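Local coordinates for enterotoxin-like toxin X (Staphylococcus aureus, PDB 5U75), which inhibits phagocytosis and killing by human neutrophils, binding their surface glycoproteins in a sialic acid-dependent manner, at residues Gly68-Ala73 with Ile104-Tyr109. Sequence-based numbering, arbitrary orientation.
Sequences GTYTVA and ISYGLY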
loop_
_atom_site.group_PDB
_atom_site.type_symbol
_atom_site.label_atom_id
_atom_site.label_comp_id
_atom_site.label_asym_id
_atom_site.label_seq_id
_atom_site.Cartn_x
_atom_site.Cartn_y
_atom_site.Cartn_z
ATOM N N GLY A 68 4.284 -5.257 8.816
ATOM C CA GLY A 68 3.462 -6.431 8.590
ATOM C C GLY A 68 4.203 -7.596 8.019
ATOM O O GLY A 68 5.442 -7.619 7.988
ATOM N N THR A 69 3.416 -8.554 7.542
ATOM C CA THR A 69 3.918 -9.786 6.988
ATOM C C THR A 69 3.277 -10.104 5.634
ATOM O O THR A 69 2.100 -9.806 5.388
ATOM C CB THR A 69 3.649 -10.969 7.955
ATOM O OG1 THR A 69 2.266 -11.024 8.273
ATOM C CG2 THR A 69 4.436 -10.785 9.249
ATOM N N TYR A 70 4.098 -10.694 4.781
ATOM C CA TYR A 70 3.716 -11.233 3.487
ATOM C C TYR A 70 4.176 -12.694 3.520
ATOM O O TYR A 70 5.367 -12.967 3.550
ATOM C CB TYR A 70 4.417 -10.475 2.362
ATOM C CG TYR A 70 4.103 -10.943 0.959
ATOM C CD1 TYR A 70 2.785 -11.158 0.548
ATOM C CD2 TYR A 70 5.113 -11.141 0.022
ATOM C CE1 TYR A 70 2.493 -11.576 -0.741
ATOM C CE2 TYR A 70 4.819 -11.547 -1.268
ATOM C CZ TYR A 70 3.501 -11.739 -1.638
ATOM O OH TYR A 70 3.218 -12.144 -2.907
ATOM N N THR A 71 3.222 -13.615 3.540
ATOM C CA THR A 71 3.530 -15.033 3.755
ATOM C C THR A 71 3.253 -15.746 2.450
ATOM O O THR A 71 2.126 -15.702 1.983
ATOM C CB THR A 71 2.676 -15.605 4.898
ATOM O OG1 THR A 71 2.908 -14.859 6.093
ATOM C CG2 THR A 71 3.038 -17.086 5.182
ATOM N N VAL A 72 4.273 -16.372 1.863
ATOM C CA VAL A 72 4.142 -17.059 0.580
ATOM C C VAL A 72 4.330 -18.552 0.808
ATOM O O VAL A 72 5.376 -18.976 1.323
ATOM C CB VAL A 72 5.156 -16.564 -0.456
ATOM C CG1 VAL A 72 4.943 -17.257 -1.794
ATOM C CG2 VAL A 72 5.029 -15.043 -0.639
ATOM N N ALA A 73 3.313 -19.331 0.447
ATOM C CA ALA A 73 3.328 -20.792 0.627
ATOM C C ALA A 73 3.783 -21.183 2.037
ATOM O O ALA A 73 4.609 -22.076 2.219
ATOM C CB ALA A 73 4.199 -21.442 -0.436
ATOM N N ILE A 104 3.929 -3.264 -3.817
ATOM C CA ILE A 104 4.452 -3.743 -5.088
ATOM C C ILE A 104 5.985 -3.718 -5.096
ATOM O O ILE A 104 6.613 -4.643 -5.659
ATOM C CB ILE A 104 3.834 -2.988 -6.306
ATOM C CG1 ILE A 104 2.371 -3.412 -6.484
ATOM C CG2 ILE A 104 4.643 -3.244 -7.594
ATOM C CD1 ILE A 104 1.589 -2.606 -7.500
ATOM N N SER A 105 6.592 -2.710 -4.449
ATOM C CA SER A 105 8.070 -2.619 -4.373
ATOM C C SER A 105 8.773 -3.766 -3.630
ATOM O O SER A 105 9.995 -3.878 -3.741
ATOM C CB SER A 105 8.526 -1.272 -3.763
ATOM O OG SER A 105 8.390 -1.251 -2.348
ATOM N N TYR A 106 8.053 -4.577 -2.840
ATOM C CA TYR A 106 8.651 -5.822 -2.303
ATOM C C TYR A 106 8.206 -7.093 -3.033
ATOM O O TYR A 106 8.674 -8.187 -2.697
ATOM C CB TYR A 106 8.433 -5.976 -0.793
ATOM C CG TYR A 106 7.007 -6.188 -0.329
ATOM C CD1 TYR A 106 6.306 -7.375 -0.627
ATOM C CD2 TYR A 106 6.367 -5.239 0.458
ATOM C CE1 TYR A 106 5.019 -7.566 -0.192
ATOM C CE2 TYR A 106 5.073 -5.440 0.915
ATOM C CZ TYR A 106 4.416 -6.612 0.577
ATOM O OH TYR A 106 3.152 -6.823 1.004
ATOM N N GLY A 107 7.275 -6.965 -3.970
ATOM C CA GLY A 107 6.787 -8.109 -4.737
ATOM C C GLY A 107 5.291 -8.340 -4.766
ATOM O O GLY A 107 4.843 -9.279 -5.428
ATOM N N LEU A 108 4.494 -7.513 -4.080
ATOM C CA LEU A 108 3.043 -7.702 -4.123
ATOM C C LEU A 108 2.529 -7.548 -5.563
ATOM O O LEU A 108 3.043 -6.745 -6.337
ATOM C CB LEU A 108 2.285 -6.771 -3.166
ATOM C CG LEU A 108 0.853 -7.229 -2.847
ATOM C CD1 LEU A 108 0.841 -8.453 -1.927
ATOM C CD2 LEU A 108 0.031 -6.114 -2.230
ATOM N N TYR A 109 1.562 -8.383 -5.918
ATOM C CA TYR A 109 0.919 -8.382 -7.252
ATOM C C TYR A 109 1.803 -8.769 -8.434
ATOM O O TYR A 109 1.429 -8.510 -9.589
ATOM C CB TYR A 109 0.202 -7.047 -7.559
ATOM C CG TYR A 109 -0.855 -6.626 -6.576
ATOM C CD1 TYR A 109 -1.734 -7.551 -6.004
ATOM C CD2 TYR A 109 -1.020 -5.290 -6.247
ATOM C CE1 TYR A 109 -2.709 -7.155 -5.120
ATOM C CE2 TYR A 109 -1.996 -4.888 -5.365
ATOM C CZ TYR A 109 -2.839 -5.813 -4.796
ATOM O OH TYR A 109 -3.801 -5.388 -3.929
HETATM O O HOH W 1 1.041 -10.782 -4.378
HETATM O O HOH W 2 4.732 -11.915 -4.848
#
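Tyr70 reaches from its strand to Tyr106, Gly107 and Leu108 in the loop that follows helix 92-104. At the base of its side chain, CB lies 3.9 Å from CE1 of Tyr106. With chi1 at 180°, CG anti to N, the ring projects from the strand toward the loop. The same Tyr106 CE1 then sits over one face of the Tyr70 ring, closest to CD2 at 3.6 Å, and the two rings lie obliquely, planes at 48°. The opposite face carries Val72 CG2 of the same strand, 3.5 Å from the plane and nearer the ring's rim than its centre. Farther out, Tyr70 CE1 meets the methyl CD1 of Leu108 at 3.7 Å. The contact thus joins sheet to helix end within the beta-grasp domain of this toxin family: strand 61-72 runs between strands 75-86 and 151-160, and the loop packs on strands 61-72 and 151-160, with Tyr106 and Leu108 both touching Leu158. Helix 92-104 ends in a Schellman motif in which Gly107 takes the positive phi (127°); its N bonds to Ile104 O at 2.9 Å, closing a type I turn that presents Tyr106 toward the strand. The hydroxyl of Tyr106 is bonded to ND1 of His103, anchoring that ring at its far end. At the tip of Tyr70, OH makes no direct hydrogen bond to the loop and works through two waters. One, in the plane of the ring at its edge, donates to the carbonyl O of Gly107; it is modelled 2.5 Å from Tyr70 OH, so close that this length is doubtful. The other lies 3.0 Å from Tyr70 OH and accepts from the backbone N of Tyr109.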